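Local coordinates for racemase (Pseudovibrio sp. JE062, PDB 3MKC), which belongs to the enolase superfamily, within the mandelate racemase and muconate lactonizing enzyme group, and joins an N-terminal alpha/beta domain to a TIM-barrel-like domain, at residues E339-E344 / E349-L354; S286-C291 / A323-Y328; A152-A157 / T188-Y193; K159-L164 / V176-P181; R78-I83 / G119-V124. All blocks are in the same frame, centred on the assembly; numbering follows the deposited sequence.

Contact 1. Residues E339-E344 / E349-L354; sequences EYVHPE and ELRKYL
R351 reaches from the short helix 349-353 to the backbone of V341, and the polar part of the contact converges on that one carbonyl. V341 O receives NH2 of R351 at 2.9 Å and NE of R351 at 3.2 Å. Both bonds are weak and far from straight, the oxygen lying oblique to the guanidinium. NH2 has a stronger partner in E358, with which it forms a salt bridge. E358 OE2 also takes part in a hydrogen bond with Y340 OH, so one carboxylate ties together the arginine and the tyrosine, whose planes stand 86° apart. CE2 of Y340 lies in the guanidinium plane, at its edge. Within segment 339-344, the backbone N of E344 bonds to ND1 of H342 at 2.9 Å, close to the plane of the imidazole.

Strand 339-340 runs parallel to strand 137-143 in the barrel sheet, and the chain leaving it presents V341 and P343 to R351 before the short helix 349-353. Van der Waals contacts fill in around the bonds. V341 has CG1 between its backbone N and carbonyl carbon (chi1 58°), which presses that methyl to 3.1 Å from NE of R351, a tight approach. CD of P343 lies over one face of the guanidinium, 4.1 Å from NH2 of R351. Farther out, K352 runs its extended chain past the proline, with CE of K352 3.4 Å from P343 O.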
# COMPACT_ATOMS: atom_id res chain seq x y z
N GLU A 339 -6.11 -3.40 -1.03
CA GLU A 339 -5.24 -4.15 -1.92
C GLU A 339 -4.33 -5.12 -1.21
O GLU A 339 -3.68 -4.78 -0.21
CB GLU A 339 -4.40 -3.23 -2.81
CG GLU A 339 -3.45 -4.00 -3.73
CD GLU A 339 -2.79 -3.13 -4.79
OE1 GLU A 339 -2.40 -1.99 -4.46
OE2 GLU A 339 -2.65 -3.59 -5.94
N TYR A 340 -4.27 -6.33 -1.74
CA TYR A 340 -3.44 -7.37 -1.17
C TYR A 340 -2.89 -8.24 -2.30
O TYR A 340 -3.59 -8.53 -3.27
CB TYR A 340 -4.26 -8.24 -0.23
CG TYR A 340 -3.44 -9.09 0.71
CD1 TYR A 340 -2.99 -8.60 1.92
CD2 TYR A 340 -3.12 -10.41 0.37
CE1 TYR A 340 -2.24 -9.39 2.79
CE2 TYR A 340 -2.38 -11.21 1.23
CZ TYR A 340 -1.94 -10.70 2.44
OH TYR A 340 -1.21 -11.48 3.29
N VAL A 341 -1.63 -8.63 -2.18
CA VAL A 341 -1.01 -9.49 -3.17
C VAL A 341 -0.83 -10.81 -2.44
O VAL A 341 -0.17 -10.88 -1.41
CB VAL A 341 0.35 -8.93 -3.65
CG1 VAL A 341 1.29 -8.76 -2.47
CG2 VAL A 341 0.96 -9.85 -4.70
N HIS A 342 -1.46 -11.86 -2.97
CA HIS A 342 -1.39 -13.17 -2.35
C HIS A 342 -0.38 -14.06 -3.06
O HIS A 342 -0.24 -14.00 -4.28
CB HIS A 342 -2.78 -13.81 -2.36
CG HIS A 342 -2.89 -15.03 -1.51
ND1 HIS A 342 -2.37 -16.25 -1.90
CD2 HIS A 342 -3.42 -15.22 -0.28
CE1 HIS A 342 -2.58 -17.14 -0.94
NE2 HIS A 342 -3.21 -16.54 0.05
N PRO A 343 0.34 -14.90 -2.30
CA PRO A 343 1.36 -15.83 -2.83
C PRO A 343 0.86 -16.82 -3.88
O PRO A 343 1.60 -17.15 -4.81
CB PRO A 343 1.86 -16.54 -1.57
CG PRO A 343 1.70 -15.49 -0.52
CD PRO A 343 0.33 -14.94 -0.83
N GLU A 344 -0.37 -17.29 -3.74
CA GLU A 344 -0.92 -18.24 -4.71
C GLU A 344 -1.57 -17.52 -5.89
O GLU A 344 -2.12 -18.17 -6.79
CB GLU A 344 -1.95 -19.15 -4.03
CG GLU A 344 -1.36 -20.08 -2.98
CD GLU A 344 -2.40 -20.97 -2.33
OE1 GLU A 344 -3.06 -21.76 -3.05
OE2 GLU A 344 -2.55 -20.90 -1.09
N GLU A 349 9.42 -13.98 -5.62
CA GLU A 349 10.16 -14.67 -4.57
C GLU A 349 10.26 -13.83 -3.31
O GLU A 349 10.06 -14.32 -2.20
CB GLU A 349 11.58 -14.99 -5.06
CG GLU A 349 11.70 -16.05 -6.16
CD GLU A 349 11.17 -15.59 -7.51
OE1 GLU A 349 11.31 -14.39 -7.83
OE2 GLU A 349 10.62 -16.43 -8.25
N LEU A 350 10.56 -12.54 -3.48
CA LEU A 350 10.70 -11.63 -2.35
C LEU A 350 9.41 -11.56 -1.53
O LEU A 350 9.42 -11.67 -0.30
CB LEU A 350 11.08 -10.25 -2.86
CG LEU A 350 12.03 -9.44 -1.98
CD1 LEU A 350 13.29 -10.26 -1.70
CD2 LEU A 350 12.38 -8.15 -2.69
N ARG A 351 8.29 -11.36 -2.22
CA ARG A 351 6.99 -11.28 -1.57
C ARG A 351 6.67 -12.60 -0.86
O ARG A 351 6.02 -12.61 0.18
CB ARG A 351 5.90 -10.99 -2.60
CG ARG A 351 4.49 -11.18 -2.07
CD ARG A 351 4.17 -10.16 -0.99
NE ARG A 351 2.85 -10.39 -0.39
CZ ARG A 351 2.60 -11.30 0.54
NH1 ARG A 351 3.57 -12.09 0.98
NH2 ARG A 351 1.38 -11.44 1.02
N LYS A 352 7.12 -13.70 -1.45
CA LYS A 352 6.86 -15.02 -0.89
C LYS A 352 7.74 -15.47 0.28
O LYS A 352 7.24 -16.05 1.25
CB LYS A 352 6.95 -16.08 -1.99
CG LYS A 352 5.90 -15.97 -3.08
CD LYS A 352 6.06 -17.14 -4.03
CE LYS A 352 4.96 -17.19 -5.07
NZ LYS A 352 5.07 -18.42 -5.89
N TYR A 353 9.04 -15.19 0.21
CA TYR A 353 9.97 -15.66 1.25
C TYR A 353 10.59 -14.70 2.26
O TYR A 353 11.10 -15.15 3.28
CB TYR A 353 11.12 -16.42 0.59
CG TYR A 353 10.75 -17.29 -0.59
CD1 TYR A 353 9.82 -18.32 -0.46
CD2 TYR A 353 11.35 -17.09 -1.83
CE1 TYR A 353 9.50 -19.14 -1.55
CE2 TYR A 353 11.04 -17.90 -2.92
CZ TYR A 353 10.12 -18.92 -2.78
OH TYR A 353 9.83 -19.73 -3.86
N LEU A 354 10.57 -13.39 2.01
CA LEU A 354 11.23 -12.46 2.94
C LEU A 354 10.83 -12.54 4.41
O LEU A 354 11.70 -12.60 5.28
CB LEU A 354 11.10 -11.02 2.46
CG LEU A 354 11.91 -10.02 3.29
CD1 LEU A 354 13.39 -10.39 3.27
CD2 LEU A 354 11.71 -8.62 2.72

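Contact 2. Residues S286-C291 / A323-Y328; sequences SDYNRC and AAAIHY
The Y288 ring has the backbone N of A325 over one face and CB of Y328 in its plane at the edge, where CE1 of Y288 comes within 3.6 Å of that CB. Its edge is turned toward the face of the Y328 ring in an offset edge-to-face pair, with centroids 5.7 Å apart and planes at 82°. At the far end of the ring, Y288 OH sits 3.2 Å from CB of A325, a snug fit against the helix. Y328 directs its own hydroxyl to T301, while L294 of helix 293-306 touches both tyrosines. Behind Y288 the loop is held by its own bonds: D287 OD1 accepts from the backbone N of N289 at 2.9 Å, making an Asx turn, and D287 O accepts from the backbone N of both R290 and C291. The arrangement belongs to the barrel domain: the loop between strand 283-284 and helix 293-306 sends an aromatic side chain against helix 319-331, in a buried part of the beta/alpha fold.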
# COMPACT_ATOMS: atom_id res chain seq x y z
N SER A 286 -3.00 6.06 -1.47
CA SER A 286 -1.73 6.37 -0.82
C SER A 286 -1.13 5.08 -0.27
O SER A 286 -1.80 4.30 0.40
CB SER A 286 -1.97 7.37 0.30
OG SER A 286 -2.67 8.50 -0.19
N ASP A 287 0.16 4.87 -0.54
CA ASP A 287 0.87 3.65 -0.15
C ASP A 287 1.50 3.63 1.24
O ASP A 287 2.08 4.62 1.68
CB ASP A 287 1.96 3.38 -1.20
CG ASP A 287 2.53 1.98 -1.12
OD1 ASP A 287 2.75 1.46 -0.01
OD2 ASP A 287 2.78 1.40 -2.20
N TYR A 288 1.38 2.49 1.92
CA TYR A 288 1.93 2.30 3.26
C TYR A 288 3.40 2.68 3.35
O TYR A 288 3.83 3.38 4.27
CB TYR A 288 1.84 0.83 3.69
CG TYR A 288 0.46 0.23 3.62
CD1 TYR A 288 -0.41 0.31 4.70
CD2 TYR A 288 0.03 -0.43 2.47
CE1 TYR A 288 -1.69 -0.25 4.64
CE2 TYR A 288 -1.24 -0.99 2.39
CZ TYR A 288 -2.09 -0.89 3.48
OH TYR A 288 -3.37 -1.41 3.40
N ASN A 289 4.17 2.20 2.38
CA ASN A 289 5.61 2.43 2.39
C ASN A 289 6.08 3.64 1.60
O ASN A 289 7.26 3.76 1.28
CB ASN A 289 6.33 1.16 1.90
CG ASN A 289 5.79 0.67 0.56
OD1 ASN A 289 5.79 1.40 -0.43
ND2 ASN A 289 5.32 -0.58 0.54
N ARG A 290 5.15 4.54 1.29
CA ARG A 290 5.48 5.74 0.54
C ARG A 290 4.99 7.03 1.19
O ARG A 290 5.75 7.98 1.38
CB ARG A 290 4.87 5.69 -0.87
CG ARG A 290 5.46 4.67 -1.84
CD ARG A 290 4.63 4.65 -3.13
NE ARG A 290 4.70 5.92 -3.86
CZ ARG A 290 5.68 6.24 -4.70
NH1 ARG A 290 6.68 5.39 -4.91
NH2 ARG A 290 5.67 7.41 -5.32
N CYS A 291 3.70 7.05 1.53
CA CYS A 291 3.05 8.25 2.04
C CYS A 291 3.24 8.73 3.46
O CYS A 291 2.77 9.81 3.80
CB CYS A 291 1.55 8.17 1.78
SG CYS A 291 0.67 7.16 2.99
N ALA A 323 1.35 -7.39 5.88
CA ALA A 323 0.96 -7.53 7.27
C ALA A 323 0.37 -6.21 7.77
O ALA A 323 -0.68 -6.19 8.43
CB ALA A 323 2.16 -7.92 8.13
N ALA A 324 1.04 -5.11 7.46
CA ALA A 324 0.57 -3.80 7.88
C ALA A 324 -0.81 -3.54 7.29
O ALA A 324 -1.67 -2.97 7.95
CB ALA A 324 1.55 -2.71 7.44
N ALA A 325 -1.00 -3.99 6.05
CA ALA A 325 -2.26 -3.80 5.33
C ALA A 325 -3.44 -4.47 6.04
O ALA A 325 -4.54 -3.92 6.09
CB ALA A 325 -2.15 -4.33 3.90
N ILE A 326 -3.22 -5.65 6.59
CA ILE A 326 -4.30 -6.33 7.30
C ILE A 326 -4.62 -5.57 8.59
O ILE A 326 -5.79 -5.39 8.94
CB ILE A 326 -3.92 -7.79 7.64
CG1 ILE A 326 -3.83 -8.61 6.35
CG2 ILE A 326 -4.95 -8.39 8.59
CD1 ILE A 326 -3.34 -10.03 6.56
N HIS A 327 -3.59 -5.12 9.29
CA HIS A 327 -3.81 -4.40 10.53
C HIS A 327 -4.50 -3.08 10.21
O HIS A 327 -5.37 -2.63 10.95
CB HIS A 327 -2.48 -4.16 11.25
CG HIS A 327 -1.96 -5.38 11.94
ND1 HIS A 327 -2.16 -5.61 13.29
CD2 HIS A 327 -1.27 -6.45 11.47
CE1 HIS A 327 -1.61 -6.77 13.61
NE2 HIS A 327 -1.06 -7.30 12.53
N TYR A 328 -4.11 -2.49 9.09
CA TYR A 328 -4.71 -1.24 8.62
C TYR A 328 -6.21 -1.42 8.37
O TYR A 328 -7.04 -0.68 8.90
CB TYR A 328 -4.04 -0.78 7.32
CG TYR A 328 -4.84 0.29 6.61
CD1 TYR A 328 -4.71 1.63 6.97
CD2 TYR A 328 -5.79 -0.04 5.64
CE1 TYR A 328 -5.53 2.61 6.40
CE2 TYR A 328 -6.61 0.92 5.07
CZ TYR A 328 -6.48 2.25 5.46
OH TYR A 328 -7.32 3.21 4.93

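Contact 3. Residues A152-A157 / T188-Y193; sequences ASLDVA and TKEVAY
L154 and E190, each in the first turn of its helix, bring the two backbones closest, their CA atoms 7.9 Å apart, and the gap is crossed by side chains. L154 does the bridging. Its CG lies anti to the carbonyl carbon (chi1 -74°), and from there the branch carries CD1 up to the side of E190, 3.9 Å from CB and 3.8 Å from OE2 of that residue. The two side chains cross at about a right angle. The other methyl, CD2, rests 3.9 Å from the backbone O of E190.

These helices, 154-170 and 188-202, flank strand 175-179 in sequence and are part of the helical layer outside the barrel sheet; here they meet near their N-terminal ends, at the surface. One turn on from E190, Y193 offers CD2 to CD1 of L154 at 4.2 Å, an oblique and rather loose approach. No hydrogen bond links the two segments. The polar end of E190 instead looks back along its own chain, where OE1 takes a hydrogen bond from the backbone N of S187, just ahead of the helix. W186 and Y194 also pack on L154, widening the apolar patch around its isobutyl group.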
# COMPACT_ATOMS: atom_id res chain seq x y z
N ALA A 152 1.56 -7.61 -24.42
CA ALA A 152 0.81 -8.52 -25.29
C ALA A 152 -0.28 -7.96 -26.18
O ALA A 152 -0.45 -6.74 -26.33
CB ALA A 152 0.23 -9.66 -24.46
N SER A 153 -1.00 -8.90 -26.78
CA SER A 153 -2.10 -8.63 -27.69
C SER A 153 -3.42 -9.00 -27.03
O SER A 153 -3.43 -9.76 -26.07
CB SER A 153 -1.93 -9.46 -28.98
OG SER A 153 -2.92 -10.48 -29.05
N LEU A 154 -4.52 -8.47 -27.54
CA LEU A 154 -5.83 -8.74 -26.94
C LEU A 154 -6.08 -10.20 -26.56
O LEU A 154 -6.36 -10.51 -25.40
CB LEU A 154 -6.96 -8.25 -27.86
CG LEU A 154 -7.15 -6.73 -27.89
CD1 LEU A 154 -8.18 -6.35 -28.94
CD2 LEU A 154 -7.58 -6.24 -26.51
N ASP A 155 -5.97 -11.10 -27.53
CA ASP A 155 -6.19 -12.52 -27.29
C ASP A 155 -5.24 -13.10 -26.24
O ASP A 155 -5.66 -13.85 -25.35
CB ASP A 155 -6.06 -13.31 -28.60
CG ASP A 155 -7.37 -13.94 -29.03
OD1 ASP A 155 -7.79 -14.94 -28.39
OD2 ASP A 155 -7.99 -13.42 -29.98
N VAL A 156 -3.96 -12.77 -26.36
CA VAL A 156 -2.95 -13.26 -25.43
C VAL A 156 -3.19 -12.76 -24.01
O VAL A 156 -3.06 -13.51 -23.04
CB VAL A 156 -1.54 -12.82 -25.87
CG1 VAL A 156 -0.51 -13.22 -24.81
CG2 VAL A 156 -1.21 -13.47 -27.21
N ALA A 157 -3.54 -11.48 -23.88
CA ALA A 157 -3.79 -10.91 -22.57
C ALA A 157 -4.97 -11.61 -21.90
O ALA A 157 -4.90 -12.00 -20.74
CB ALA A 157 -4.08 -9.42 -22.70
N THR A 188 -9.08 2.74 -27.54
CA THR A 188 -9.98 2.75 -26.41
C THR A 188 -11.13 1.76 -26.62
O THR A 188 -11.61 1.15 -25.66
CB THR A 188 -10.56 4.15 -26.15
OG1 THR A 188 -11.34 4.57 -27.27
CG2 THR A 188 -9.43 5.14 -25.92
N LYS A 189 -11.56 1.59 -27.86
CA LYS A 189 -12.63 0.64 -28.13
C LYS A 189 -12.18 -0.79 -27.84
O LYS A 189 -12.97 -1.61 -27.36
CB LYS A 189 -13.13 0.76 -29.57
CG LYS A 189 -14.50 1.41 -29.67
CD LYS A 189 -15.50 0.60 -28.83
CE LYS A 189 -16.74 1.39 -28.45
NZ LYS A 189 -17.59 0.58 -27.52
N GLU A 190 -10.92 -1.07 -28.11
CA GLU A 190 -10.38 -2.40 -27.87
C GLU A 190 -10.27 -2.64 -26.37
O GLU A 190 -10.49 -3.76 -25.90
CB GLU A 190 -9.00 -2.54 -28.52
CG GLU A 190 -9.02 -2.49 -30.05
CD GLU A 190 -7.63 -2.60 -30.65
OE1 GLU A 190 -6.79 -1.72 -30.38
OE2 GLU A 190 -7.39 -3.56 -31.40
N VAL A 191 -9.93 -1.60 -25.63
CA VAL A 191 -9.82 -1.70 -24.18
C VAL A 191 -11.20 -2.03 -23.62
O VAL A 191 -11.33 -2.83 -22.70
CB VAL A 191 -9.30 -0.39 -23.55
CG1 VAL A 191 -9.36 -0.47 -22.02
CG2 VAL A 191 -7.88 -0.13 -24.00
N ALA A 192 -12.23 -1.40 -24.18
CA ALA A 192 -13.59 -1.65 -23.73
C ALA A 192 -13.93 -3.11 -23.99
O ALA A 192 -14.53 -3.78 -23.14
CB ALA A 192 -14.56 -0.75 -24.47
N TYR A 193 -13.55 -3.60 -25.16
CA TYR A 193 -13.79 -4.98 -25.55
C TYR A 193 -13.11 -5.90 -24.54
O TYR A 193 -13.71 -6.84 -24.02
CB TYR A 193 -13.20 -5.24 -26.95
CG TYR A 193 -13.12 -6.70 -27.30
CD1 TYR A 193 -14.26 -7.44 -27.58
CD2 TYR A 193 -11.89 -7.36 -27.31
CE1 TYR A 193 -14.19 -8.81 -27.85
CE2 TYR A 193 -11.80 -8.73 -27.58
CZ TYR A 193 -12.96 -9.44 -27.85
OH TYR A 193 -12.89 -10.79 -28.11

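Contact 4. Residues K159-L164 / V176-P181; sequences KGYAPL and VKVCVP
Y161 carries the tight half of this contact, pushing its ring from helix 154-170 against strand 175-179. Its OH accepts a hydrogen bond from the backbone N of C179 at 3.0 Å, with an N-H...O angle of 148°, and also bonds to O of L144, so a buried hydroxyl is gripped from two sequence-distant stretches of backbone. Along the ring, CE1 of Y161 meets CG1 of V178 at 3.7 Å, and V178 CA lies 3.6 Å from the hydroxyl oxygen of Y161. The sulfur of C179 stands a little farther off, SG 4.0 Å from OH of Y161.

The helix is the connection in a beta-alpha-beta crossover: strands 137-143 and 175-179 are parallel neighbours in the sheet, and Y161 links the backbone just beyond the first to the end of the second. L198, from helix 188-202, packs on both Y161 and V178.

The far side of the helix is looser. P163 is exposed at a kink where the regular backbone bonding lapses, L164 N keeping a weak bond to O of Y161, and K159 is partly exposed, its side chain unmodelled beyond CB.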
# COMPACT_ATOMS: atom_id res chain seq x y z
N LYS A 159 -6.42 -14.66 -22.59
CA LYS A 159 -6.12 -16.05 -22.27
C LYS A 159 -5.31 -16.13 -20.99
O LYS A 159 -5.57 -16.97 -20.13
CB LYS A 159 -5.35 -16.70 -23.42
N GLY A 160 -4.33 -15.23 -20.85
CA GLY A 160 -3.50 -15.22 -19.66
C GLY A 160 -4.25 -14.92 -18.38
O GLY A 160 -3.93 -15.47 -17.32
N TYR A 161 -5.23 -14.03 -18.45
CA TYR A 161 -6.00 -13.68 -17.27
C TYR A 161 -7.02 -14.75 -16.88
O TYR A 161 -7.24 -15.00 -15.69
CB TYR A 161 -6.73 -12.34 -17.50
CG TYR A 161 -6.03 -11.16 -16.87
CD1 TYR A 161 -6.05 -10.97 -15.49
CD2 TYR A 161 -5.33 -10.24 -17.65
CE1 TYR A 161 -5.38 -9.90 -14.89
CE2 TYR A 161 -4.67 -9.16 -17.07
CZ TYR A 161 -4.69 -9.00 -15.69
OH TYR A 161 -4.01 -7.95 -15.12
N ALA A 162 -7.63 -15.38 -17.88
CA ALA A 162 -8.65 -16.40 -17.65
C ALA A 162 -8.41 -17.35 -16.48
O ALA A 162 -9.24 -17.44 -15.57
CB ALA A 162 -8.88 -17.20 -18.94
N PRO A 163 -7.28 -18.08 -16.48
CA PRO A 163 -7.03 -19.01 -15.37
C PRO A 163 -6.89 -18.33 -14.01
O PRO A 163 -7.22 -18.92 -12.98
CB PRO A 163 -5.76 -19.73 -15.81
CG PRO A 163 -5.05 -18.71 -16.62
CD PRO A 163 -6.17 -18.11 -17.44
N LEU A 164 -6.39 -17.09 -14.00
CA LEU A 164 -6.24 -16.36 -12.75
C LEU A 164 -7.62 -16.00 -12.23
O LEU A 164 -7.89 -16.11 -11.04
CB LEU A 164 -5.41 -15.09 -12.97
CG LEU A 164 -3.93 -15.30 -13.30
CD1 LEU A 164 -3.25 -13.96 -13.53
CD2 LEU A 164 -3.25 -16.04 -12.16
N VAL A 176 -11.22 -8.62 -7.47
CA VAL A 176 -9.94 -8.69 -8.14
C VAL A 176 -9.71 -7.46 -9.01
O VAL A 176 -10.66 -6.82 -9.46
CB VAL A 176 -9.84 -9.94 -9.04
CG1 VAL A 176 -9.97 -11.21 -8.19
CG2 VAL A 176 -10.93 -9.90 -10.10
N LYS A 177 -8.45 -7.13 -9.23
CA LYS A 177 -8.12 -5.99 -10.07
C LYS A 177 -7.30 -6.49 -11.25
O LYS A 177 -6.35 -7.25 -11.07
CB LYS A 177 -7.31 -4.95 -9.30
CG LYS A 177 -7.00 -3.70 -10.12
CD LYS A 177 -6.45 -2.57 -9.26
CE LYS A 177 -5.02 -2.83 -8.81
NZ LYS A 177 -4.50 -1.72 -7.95
N VAL A 178 -7.68 -6.07 -12.45
CA VAL A 178 -6.96 -6.44 -13.66
C VAL A 178 -6.30 -5.18 -14.18
O VAL A 178 -6.65 -4.08 -13.74
CB VAL A 178 -7.92 -6.99 -14.72
CG1 VAL A 178 -8.62 -8.24 -14.20
CG2 VAL A 178 -8.94 -5.92 -15.10
N CYS A 179 -5.36 -5.32 -15.10
CA CYS A 179 -4.67 -4.16 -15.65
C CYS A 179 -4.67 -4.19 -17.16
O CYS A 179 -4.84 -5.25 -17.78
CB CYS A 179 -3.21 -4.13 -15.20
SG CYS A 179 -2.92 -4.46 -13.46
N VAL A 180 -4.50 -3.02 -17.76
CA VAL A 180 -4.41 -2.91 -19.21
C VAL A 180 -2.90 -2.79 -19.44
O VAL A 180 -2.29 -1.81 -19.03
CB VAL A 180 -5.10 -1.63 -19.74
CG1 VAL A 180 -4.91 -1.52 -21.25
CG2 VAL A 180 -6.58 -1.65 -19.41
N PRO A 181 -2.29 -3.80 -20.07
CA PRO A 181 -0.84 -3.78 -20.33
C PRO A 181 -0.35 -2.44 -20.89
O PRO A 181 -0.88 -1.92 -21.86
CB PRO A 181 -0.66 -4.93 -21.31
CG PRO A 181 -1.67 -5.92 -20.83
CD PRO A 181 -2.89 -5.03 -20.62

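Contact 5. Residues R78-I83 / G119-V124; sequences RLPIEI and GKQLGV
NE2 of Q121 is held by two acceptors, OD2 of D38 and O of A10, and this fixes the amide against which P80 packs. Oxygen and nitrogen of the amide both touch the proline: OE1 of Q121 is 3.5 Å from CB of P80, while NE2 of Q121 is 3.6 Å from CG of P80. The glutamine gets there with its chain extended beyond CG, which lies anti to the carbonyl carbon (chi1 -65°), and the two side chains cross at about a right angle. L117, one helical turn before Q121, also packs on P80.

Beside this buried pair is a methyl-to-methyl touch nearer the surface: CD1 of I81 meets CD1 of L122 at 3.6 Å. V9 packs against I81, Q121 and L122 alike, so the chain's N-terminal arm lies over the seam.

Each segment is also braced from within. L79 to E82 form a type I beta turn, and R78 NH2 makes a salt bridge to E82 OE1 at 3.1 Å, the carboxylate being met from above its plane. E82 is at the N-cap position of helix 83-93. In the other segment the end of helix 102-122 closes in a Schellman motif: V124 N bonds to O of G119 at 2.9 Å, the inner bond from G123 N to K120 O is weak, and G123 takes positive phi. The contact thus sets the turn that starts one helix against the C-terminal end of helix 102-122, within the enolase-type N-terminal domain.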
# COMPACT_ATOMS: atom_id res chain seq x y z
N ARG A 78 14.09 7.60 21.63
CA ARG A 78 12.67 7.77 21.94
C ARG A 78 11.98 6.45 22.28
O ARG A 78 12.43 5.38 21.88
CB ARG A 78 11.95 8.43 20.76
CG ARG A 78 12.46 9.82 20.38
CD ARG A 78 12.25 10.82 21.50
NE ARG A 78 10.84 11.04 21.80
CZ ARG A 78 10.04 11.82 21.09
NH1 ARG A 78 10.51 12.47 20.03
NH2 ARG A 78 8.76 11.96 21.43
N LEU A 79 10.88 6.54 23.03
CA LEU A 79 10.11 5.36 23.39
C LEU A 79 9.20 5.07 22.19
O LEU A 79 8.43 5.93 21.77
CB LEU A 79 9.28 5.65 24.64
CG LEU A 79 10.11 6.06 25.87
CD1 LEU A 79 9.20 6.39 27.05
CD2 LEU A 79 11.06 4.93 26.23
N PRO A 80 9.30 3.85 21.63
CA PRO A 80 8.55 3.36 20.47
C PRO A 80 7.04 3.58 20.51
O PRO A 80 6.39 3.67 19.47
CB PRO A 80 8.90 1.87 20.44
CG PRO A 80 10.26 1.83 21.04
CD PRO A 80 10.11 2.77 22.20
N ILE A 81 6.49 3.67 21.72
CA ILE A 81 5.06 3.87 21.90
C ILE A 81 4.57 5.25 21.43
O ILE A 81 3.40 5.40 21.09
CB ILE A 81 4.66 3.66 23.39
CG1 ILE A 81 3.15 3.82 23.56
CG2 ILE A 81 5.38 4.68 24.27
CD1 ILE A 81 2.33 2.84 22.75
N GLU A 82 5.45 6.25 21.40
CA GLU A 82 5.06 7.59 20.97
C GLU A 82 5.23 7.71 19.46
O GLU A 82 5.95 8.58 18.97
CB GLU A 82 5.92 8.65 21.67
CG GLU A 82 5.95 8.52 23.18
CD GLU A 82 6.48 9.76 23.86
OE1 GLU A 82 7.65 10.12 23.62
OE2 GLU A 82 5.73 10.39 24.63
N ILE A 83 4.55 6.84 18.72
CA ILE A 83 4.67 6.83 17.27
C ILE A 83 4.28 8.14 16.60
O ILE A 83 4.95 8.59 15.69
CB ILE A 83 3.82 5.70 16.66
CG1 ILE A 83 4.13 4.39 17.40
CG2 ILE A 83 4.13 5.56 15.18
CD1 ILE A 83 3.35 3.19 16.89
N GLY A 119 4.18 -2.70 19.48
CA GLY A 119 3.27 -3.80 19.76
C GLY A 119 4.00 -4.92 20.48
O GLY A 119 3.50 -5.46 21.46
N LYS A 120 5.18 -5.27 19.98
CA LYS A 120 5.95 -6.35 20.59
C LYS A 120 6.35 -6.04 22.02
O LYS A 120 6.39 -6.93 22.86
CB LYS A 120 7.16 -6.68 19.71
CG LYS A 120 6.76 -7.37 18.41
CD LYS A 120 7.91 -7.46 17.40
CE LYS A 120 9.01 -8.41 17.85
NZ LYS A 120 10.05 -8.56 16.78
N GLN A 121 6.65 -4.77 22.31
CA GLN A 121 7.01 -4.38 23.66
C GLN A 121 5.80 -4.53 24.58
O GLN A 121 5.90 -5.07 25.68
CB GLN A 121 7.49 -2.92 23.72
CG GLN A 121 8.78 -2.59 22.95
CD GLN A 121 9.23 -1.15 23.19
OE1 GLN A 121 8.41 -0.23 23.24
NE2 GLN A 121 10.54 -0.94 23.32
N LEU A 122 4.65 -4.06 24.10
CA LEU A 122 3.42 -4.10 24.88
C LEU A 122 2.66 -5.42 24.78
O LEU A 122 1.67 -5.63 25.47
CB LEU A 122 2.50 -2.96 24.43
CG LEU A 122 3.03 -1.55 24.64
CD1 LEU A 122 2.15 -0.55 23.89
CD2 LEU A 122 3.08 -1.23 26.12
N GLY A 123 3.13 -6.30 23.90
CA GLY A 123 2.47 -7.58 23.74
C GLY A 123 1.06 -7.44 23.19
O GLY A 123 0.15 -8.14 23.63
N VAL A 124 0.88 -6.52 22.25
CA VAL A 124 -0.43 -6.31 21.65
C VAL A 124 -0.28 -6.15 20.14
O VAL A 124 0.70 -5.59 19.67
CB VAL A 124 -1.13 -5.06 22.22
CG1 VAL A 124 -1.24 -5.16 23.72
CG2 VAL A 124 -0.37 -3.80 21.83

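Contacts 1, 2 and 4 are buried in the barrel domain; contact 3 lies on its surface, and contact 5, partly buried, is in the N-terminal domain, the centres of contacts 3 and 5 being about 50 Å apart. Contacts 3 and 4 share helix 154-170 and touch through V191 and V180, yet one is loose apolar packing and the other rests on a gripped hydroxyl. Contacts 1 and 4 reach the same sheet, where E339 and K177 form a long, weak ion pair. Helix 319-331 of contact 2 leads into strand 339-340 of contact 1, and I326 packs on Y340. Contact 1 turns on an arginine that reaches a backbone carbonyl weakly, contact 2 on aromatic packing, and contact 5 on an amide against proline.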